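PDB 6EO5: PpBBE-like 1 D396N, which is a variant of a flavin-dependent cellobiose oxidase of the berberine bridge enzyme-like family, in the VAO flavoprotein group. Local coordinates for residues Ala233-Asn238 with Gly263-Glu268; Ala256-Pro261 with Asn360-Tyr365. One frame throughout, in Å; residues are numbered along the deposited sequence.

Contact 1: Ala233-Asn238 with Gly263-Glu268; sequences AVLFKN and GVSWLE
N238 and S265 join the first turn of helix 235-246 to the start of strand 264-271, and the asparagine shows how one amide can tie a helix to both a strand and a loop. Its CB leaves the helix toward the strand, and chi1 of -62° sets CG beside the backbone N, 4.2 Å from S265 OG. At the tip the amide divides its work: ND2 donates to S265 OG over 3.2 Å, while OD1 turns elsewhere and accepts from the backbone N of A290. The bond from ND2 is fairly straight, 161° at the hydrogen, and the hydroxyl oxygen lies within 7° of the amide plane; with OD1 held as well, the amide probably has little freedom to flip. An alanine here would probably leave the S265 hydroxyl without this donor and the A290 N-H without its acceptor, weakening the tie between helix, strand and loop.

The setting is the seven-stranded antiparallel sheet with helices packed on one face, an arrangement known from the substrate-binding domain of berberine bridge enzymes. S265 turns its CB to the helical side, whereas V264 and W266 point away from it.

Beside the polar link L235 makes a van der Waals contact. It starts off alongside the strand, but its CD2 branch reaches S265 CB at 3.6 Å and S265 OG at 3.8 Å. The same methyl approaches G263 O at 3.8 Å. The carbonyl O of V234, the N-cap residue, accepts the backbone N-H of N238, and the valine side chain rests on W229 of strand 222-230.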
loop_
_atom_site.group_PDB
_atom_site.type_symbol
_atom_site.label_atom_id
_atom_site.label_comp_id
_atom_site.label_asym_id
_atom_site.label_seq_id
_atom_site.Cartn_x
_atom_site.Cartn_y
_atom_site.Cartn_z
ATOM N N ALA A 233 -28.576 11.668 2.258
ATOM C CA ALA A 233 -29.435 11.345 3.388
ATOM C C ALA A 233 -29.292 9.903 3.861
ATOM O O ALA A 233 -29.620 9.611 5.015
ATOM C CB ALA A 233 -30.892 11.630 3.032
ATOM N N VAL A 234 -28.798 8.998 3.021
ATOM C CA VAL A 234 -28.716 7.593 3.400
ATOM C C VAL A 234 -27.311 7.198 3.847
ATOM O O VAL A 234 -27.023 6.000 3.978
ATOM C CB VAL A 234 -29.211 6.678 2.260
ATOM C CG1 VAL A 234 -30.625 7.061 1.855
ATOM C CG2 VAL A 234 -28.278 6.725 1.048
ATOM N N LEU A 235 -26.430 8.174 4.091
ATOM C CA LEU A 235 -25.044 7.865 4.448
ATOM C C LEU A 235 -24.946 7.189 5.816
ATOM O O LEU A 235 -24.210 6.210 5.982
ATOM C CB LEU A 235 -24.196 9.139 4.426
ATOM C CG LEU A 235 -23.956 9.760 3.058
ATOM C CD1 LEU A 235 -23.261 11.102 3.203
ATOM C CD2 LEU A 235 -23.147 8.806 2.181
ATOM N N PHE A 236 -25.655 7.711 6.814
ATOM C CA PHE A 236 -25.627 7.085 8.128
ATOM C C PHE A 236 -26.151 5.660 8.051
ATOM O O PHE A 236 -25.530 4.720 8.569
ATOM C CB PHE A 236 -26.454 7.893 9.127
ATOM C CG PHE A 236 -26.488 7.282 10.493
ATOM C CD1 PHE A 236 -27.436 6.319 10.819
ATOM C CD2 PHE A 236 -25.553 7.645 11.447
ATOM C CE1 PHE A 236 -27.449 5.735 12.067
ATOM C CE2 PHE A 236 -25.565 7.063 12.706
ATOM C CZ PHE A 236 -26.513 6.112 13.014
ATOM N N LYS A 237 -27.312 5.489 7.411
ATOM C CA LYS A 237 -27.932 4.176 7.323
ATOM C C LYS A 237 -27.013 3.188 6.618
ATOM O O LYS A 237 -26.817 2.060 7.090
ATOM C CB LYS A 237 -29.279 4.303 6.607
ATOM C CG LYS A 237 -30.214 3.113 6.770
ATOM C CD LYS A 237 -31.505 3.314 5.986
ATOM C CE LYS A 237 -32.349 2.046 5.990
ATOM N NZ LYS A 237 -32.794 1.692 7.366
ATOM N N ASN A 238 -26.423 3.598 5.486
ATOM C CA ASN A 238 -25.566 2.675 4.745
ATOM C C ASN A 238 -24.313 2.328 5.539
ATOM O O ASN A 238 -23.929 1.155 5.613
ATOM C CB ASN A 238 -25.189 3.250 3.378
ATOM C CG ASN A 238 -26.388 3.475 2.480
ATOM O OD1 ASN A 238 -27.501 3.087 2.811
ATOM N ND2 ASN A 238 -26.163 4.101 1.332
ATOM N N GLY A 263 -22.144 12.988 -1.611
ATOM C CA GLY A 263 -23.255 12.121 -1.278
ATOM C C GLY A 263 -23.133 10.699 -1.790
ATOM O O GLY A 263 -23.960 9.858 -1.414
ATOM N N VAL A 264 -22.149 10.398 -2.638
ATOM C CA VAL A 264 -21.963 9.032 -3.113
ATOM C C VAL A 264 -21.524 8.141 -1.958
ATOM O O VAL A 264 -20.749 8.560 -1.086
ATOM C CB VAL A 264 -20.938 9.005 -4.259
ATOM C CG1 VAL A 264 -20.688 7.580 -4.731
ATOM C CG2 VAL A 264 -21.412 9.877 -5.404
ATOM N N SER A 265 -22.034 6.910 -1.935
ATOM C CA SER A 265 -21.520 5.871 -1.048
ATOM C C SER A 265 -21.724 4.511 -1.703
ATOM O O SER A 265 -22.670 4.316 -2.473
ATOM C CB SER A 265 -22.195 5.898 0.332
ATOM O OG SER A 265 -23.569 5.578 0.233
ATOM N N TRP A 266 -20.833 3.567 -1.395
ATOM C CA TRP A 266 -21.001 2.233 -1.958
ATOM C C TRP A 266 -20.306 1.190 -1.098
ATOM O O TRP A 266 -19.441 1.501 -0.277
ATOM C CB TRP A 266 -20.497 2.152 -3.409
ATOM C CG TRP A 266 -18.993 2.241 -3.644
ATOM C CD1 TRP A 266 -18.026 1.362 -3.218
ATOM C CD2 TRP A 266 -18.307 3.233 -4.430
ATOM N NE1 TRP A 266 -16.785 1.766 -3.667
ATOM C CE2 TRP A 266 -16.934 2.907 -4.417
ATOM C CE3 TRP A 266 -18.725 4.365 -5.149
ATOM C CZ2 TRP A 266 -15.983 3.676 -5.082
ATOM C CZ3 TRP A 266 -17.774 5.121 -5.812
ATOM C CH2 TRP A 266 -16.424 4.775 -5.770
ATOM N N LEU A 267 -20.725 -0.057 -1.287
ATOM C CA LEU A 267 -20.004 -1.221 -0.798
ATOM C C LEU A 267 -19.521 -1.978 -2.020
ATOM O O LEU A 267 -20.322 -2.302 -2.898
ATOM C CB LEU A 267 -20.888 -2.114 0.072
ATOM C CG LEU A 267 -20.237 -3.421 0.518
ATOM C CD1 LEU A 267 -18.999 -3.143 1.356
ATOM C CD2 LEU A 267 -21.220 -4.284 1.283
ATOM N N GLU A 268 -18.220 -2.224 -2.100
ATOM C CA GLU A 268 -17.639 -2.994 -3.189
ATOM C C GLU A 268 -16.877 -4.185 -2.622
ATOM O O GLU A 268 -16.228 -4.072 -1.579
ATOM C CB GLU A 268 -16.718 -2.132 -4.051
ATOM C CG GLU A 268 -16.190 -2.887 -5.255
ATOM C CD GLU A 268 -15.290 -2.061 -6.148
ATOM O OE1 GLU A 268 -14.909 -0.938 -5.733
ATOM O OE2 GLU A 268 -14.968 -2.548 -7.267
#

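Contact 2: Ala256-Pro261 with Asn360-Tyr365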
loop_
_atom_site.group_PDB
_atom_site.type_symbol
_atom_site.label_atom_id
_atom_site.label_comp_id
_atom_site.label_asym_id
_atom_site.label_seq_id
_atom_site.Cartn_x
_atom_site.Cartn_y
_atom_site.Cartn_z
ATOM N N ALA A 256 -14.836 -3.322 0.759
ATOM C CA ALA A 256 -14.469 -1.978 1.162
ATOM C C ALA A 256 -15.686 -1.092 0.990
ATOM O O ALA A 256 -16.453 -1.263 0.039
ATOM C CB ALA A 256 -13.298 -1.428 0.340
ATOM N N PHE A 257 -15.870 -0.163 1.914
ATOM C CA PHE A 257 -16.938 0.819 1.821
ATOM C C PHE A 257 -16.366 2.173 1.385
ATOM O O PHE A 257 -15.231 2.530 1.722
ATOM C CB PHE A 257 -17.659 0.926 3.168
ATOM C CG PHE A 257 -18.959 1.666 3.113
ATOM C CD1 PHE A 257 -20.150 0.983 2.902
ATOM C CD2 PHE A 257 -19.001 3.049 3.302
ATOM C CE1 PHE A 257 -21.360 1.665 2.863
ATOM C CE2 PHE A 257 -20.208 3.731 3.272
ATOM C CZ PHE A 257 -21.388 3.037 3.052
ATOM N N TYR A 258 -17.164 2.924 0.624
ATOM C CA TYR A 258 -16.752 4.214 0.094
ATOM C C TYR A 258 -17.822 5.259 0.391
ATOM O O TYR A 258 -19.004 4.945 0.534
ATOM C CB TYR A 258 -16.476 4.132 -1.421
ATOM C CG TYR A 258 -16.222 5.461 -2.103
ATOM C CD1 TYR A 258 -17.286 6.293 -2.478
ATOM C CD2 TYR A 258 -14.932 5.878 -2.408
ATOM C CE1 TYR A 258 -17.072 7.513 -3.095
ATOM C CE2 TYR A 258 -14.704 7.109 -3.039
ATOM C CZ TYR A 258 -15.782 7.914 -3.378
ATOM O OH TYR A 258 -15.589 9.126 -4.002
ATOM N N MET A 259 -17.393 6.513 0.459
ATOM C CA MET A 259 -18.232 7.619 0.893
ATOM C C MET A 259 -17.499 8.902 0.523
ATOM O O MET A 259 -16.272 8.944 0.609
ATOM C CB MET A 259 -18.464 7.513 2.405
ATOM C CG MET A 259 -19.284 8.578 3.050
ATOM S SD MET A 259 -19.338 8.331 4.844
ATOM C CE MET A 259 -20.044 6.698 4.949
ATOM N N ASP A 260 -18.226 9.925 0.085
ATOM C CA ASP A 260 -17.572 11.187 -0.240
ATOM C C ASP A 260 -18.570 12.327 -0.056
ATOM O O ASP A 260 -19.780 12.085 0.047
ATOM C CB ASP A 260 -16.954 11.155 -1.654
ATOM C CG ASP A 260 -17.972 11.255 -2.779
ATOM O OD1 ASP A 260 -18.989 11.975 -2.654
ATOM O OD2 ASP A 260 -17.721 10.622 -3.827
ATOM N N PRO A 261 -18.091 13.581 0.035
ATOM C CA PRO A 261 -18.979 14.692 0.442
ATOM C C PRO A 261 -20.030 15.077 -0.586
ATOM O O PRO A 261 -20.947 15.832 -0.242
ATOM C CB PRO A 261 -18.008 15.855 0.690
ATOM C CG PRO A 261 -16.667 15.203 0.865
ATOM C CD PRO A 261 -16.685 14.014 -0.031
ATOM N N ASN A 360 -14.290 17.848 -2.406
ATOM C CA ASN A 360 -13.154 17.314 -3.146
ATOM C C ASN A 360 -12.276 16.460 -2.226
ATOM O O ASN A 360 -11.091 16.724 -2.017
ATOM C CB ASN A 360 -12.370 18.450 -3.816
ATOM C CG ASN A 360 -11.432 17.962 -4.922
ATOM O OD1 ASN A 360 -11.478 16.804 -5.351
ATOM N ND2 ASN A 360 -10.571 18.856 -5.386
ATOM N N ALA A 361 -12.906 15.424 -1.664
ATOM C CA ALA A 361 -12.263 14.427 -0.814
ATOM C C ALA A 361 -12.968 13.082 -0.994
ATOM O O ALA A 361 -14.057 13.002 -1.573
ATOM C CB ALA A 361 -12.296 14.845 0.655
ATOM N N TYR A 362 -12.349 12.012 -0.486
ATOM C CA TYR A 362 -13.025 10.721 -0.445
ATOM C C TYR A 362 -12.514 9.891 0.730
ATOM O O TYR A 362 -11.492 10.205 1.346
ATOM C CB TYR A 362 -12.883 9.970 -1.771
ATOM C CG TYR A 362 -11.473 9.650 -2.188
ATOM C CD1 TYR A 362 -10.877 8.458 -1.819
ATOM C CD2 TYR A 362 -10.752 10.517 -2.989
ATOM C CE1 TYR A 362 -9.585 8.159 -2.214
ATOM C CE2 TYR A 362 -9.465 10.227 -3.390
ATOM C CZ TYR A 362 -8.878 9.050 -2.999
ATOM O OH TYR A 362 -7.589 8.736 -3.402
ATOM N N PHE A 363 -13.265 8.829 1.047
ATOM C CA PHE A 363 -13.083 8.043 2.270
ATOM C C PHE A 363 -13.408 6.577 1.997
ATOM O O PHE A 363 -14.518 6.260 1.549
ATOM C CB PHE A 363 -13.964 8.602 3.390
ATOM C CG PHE A 363 -13.732 10.065 3.644
ATOM C CD1 PHE A 363 -14.392 11.031 2.885
ATOM C CD2 PHE A 363 -12.821 10.484 4.609
ATOM C CE1 PHE A 363 -14.151 12.390 3.089
ATOM C CE2 PHE A 363 -12.593 11.844 4.821
ATOM C CZ PHE A 363 -13.260 12.790 4.062
ATOM N N ILE A 364 -12.449 5.685 2.271
ATOM C CA ILE A 364 -12.529 4.274 1.904
ATOM C C ILE A 364 -12.215 3.433 3.138
ATOM O O ILE A 364 -11.237 3.701 3.841
ATOM C CB ILE A 364 -11.557 3.939 0.753
ATOM C CG1 ILE A 364 -11.856 4.796 -0.473
ATOM C CG2 ILE A 364 -11.563 2.438 0.391
ATOM C CD1 ILE A 364 -10.895 4.547 -1.600
ATOM N N TYR A 365 -13.023 2.392 3.378
ATOM C CA TYR A 365 -12.961 1.594 4.605
ATOM C C TYR A 365 -12.683 0.146 4.225
ATOM O O TYR A 365 -13.589 -0.554 3.762
ATOM C CB TYR A 365 -14.268 1.704 5.392
ATOM C CG TYR A 365 -14.729 3.125 5.674
ATOM C CD1 TYR A 365 -15.268 3.920 4.667
ATOM C CD2 TYR A 365 -14.651 3.665 6.954
ATOM C CE1 TYR A 365 -15.699 5.219 4.927
ATOM C CE2 TYR A 365 -15.086 4.963 7.221
ATOM C CZ TYR A 365 -15.608 5.734 6.202
ATOM O OH TYR A 365 -16.050 7.020 6.452
#
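Adjacent strands in the middle of the seven-stranded antiparallel sheet meet here, strand 253-259 pairing with strand 361-367, and F257 and Y365 form a hydrogen-bonded pair. In it Y365 N donates to F257 O over 2.8 Å, in the carbonyl plane, and F257 N returns a bond to Y365 O. The next such pair, M259 with F363, is joined by two weak, bent bonds. Between them Y258 and I364 form a non-hydrogen-bonded pair.

The sheet separates two environments. F257, M259, F363 and Y365 point to the face packed by helices 235-246, 345-355 and 405-420. There the side chains of F257 and Y365 run side by side, with Y365 CD1 at the edge of the F257 ring, 4.1 Å from CD2. Chi1 of -52° sets Y365 CG beside its own backbone N, and the ring edge meets F257 O in plane, CD1 at 3.3 Å. M259 crosses the same tyrosine, its SD 3.9 Å from Y365 OH.

On the other face Y258 lies with CG anti to its backbone N (chi1 172°), and its CD2 reaches I364 CG1 at 3.8 Å. Farther out, CE2 approaches Y362 CB at 3.6 Å, the two tyrosine side chains crossing at about a right angle. The side chain of Y362 is about 7 Å from the bound FAD, so this part of the strand pair comes near the cofactor. W266 stacks on the Y258 ring, and the phenol's OH donates to the anti lone pair of D260 OD2 over 2.6 Å.

The four segments interleave along the chain: 233-238, 256-261, 263-268, then 360-365, some ninety residues later. Contact 1 packs a helix on the sheet, while contact 2 pairs two strands within it, and their centres lie 9 Å apart. They meet in the hairpin of strands 253-259 and 264-271, where probable backbone hydrogen bonds run from Y258 N to W266 O and from A256 N to E268 O. Helix 235-246 also serves both, since L235 touches M259. Contact 2 thus brings a distant strand beside the hairpin, and contact 1 sets a helix against that same hairpin, on the face where the sheet carries its helix layer.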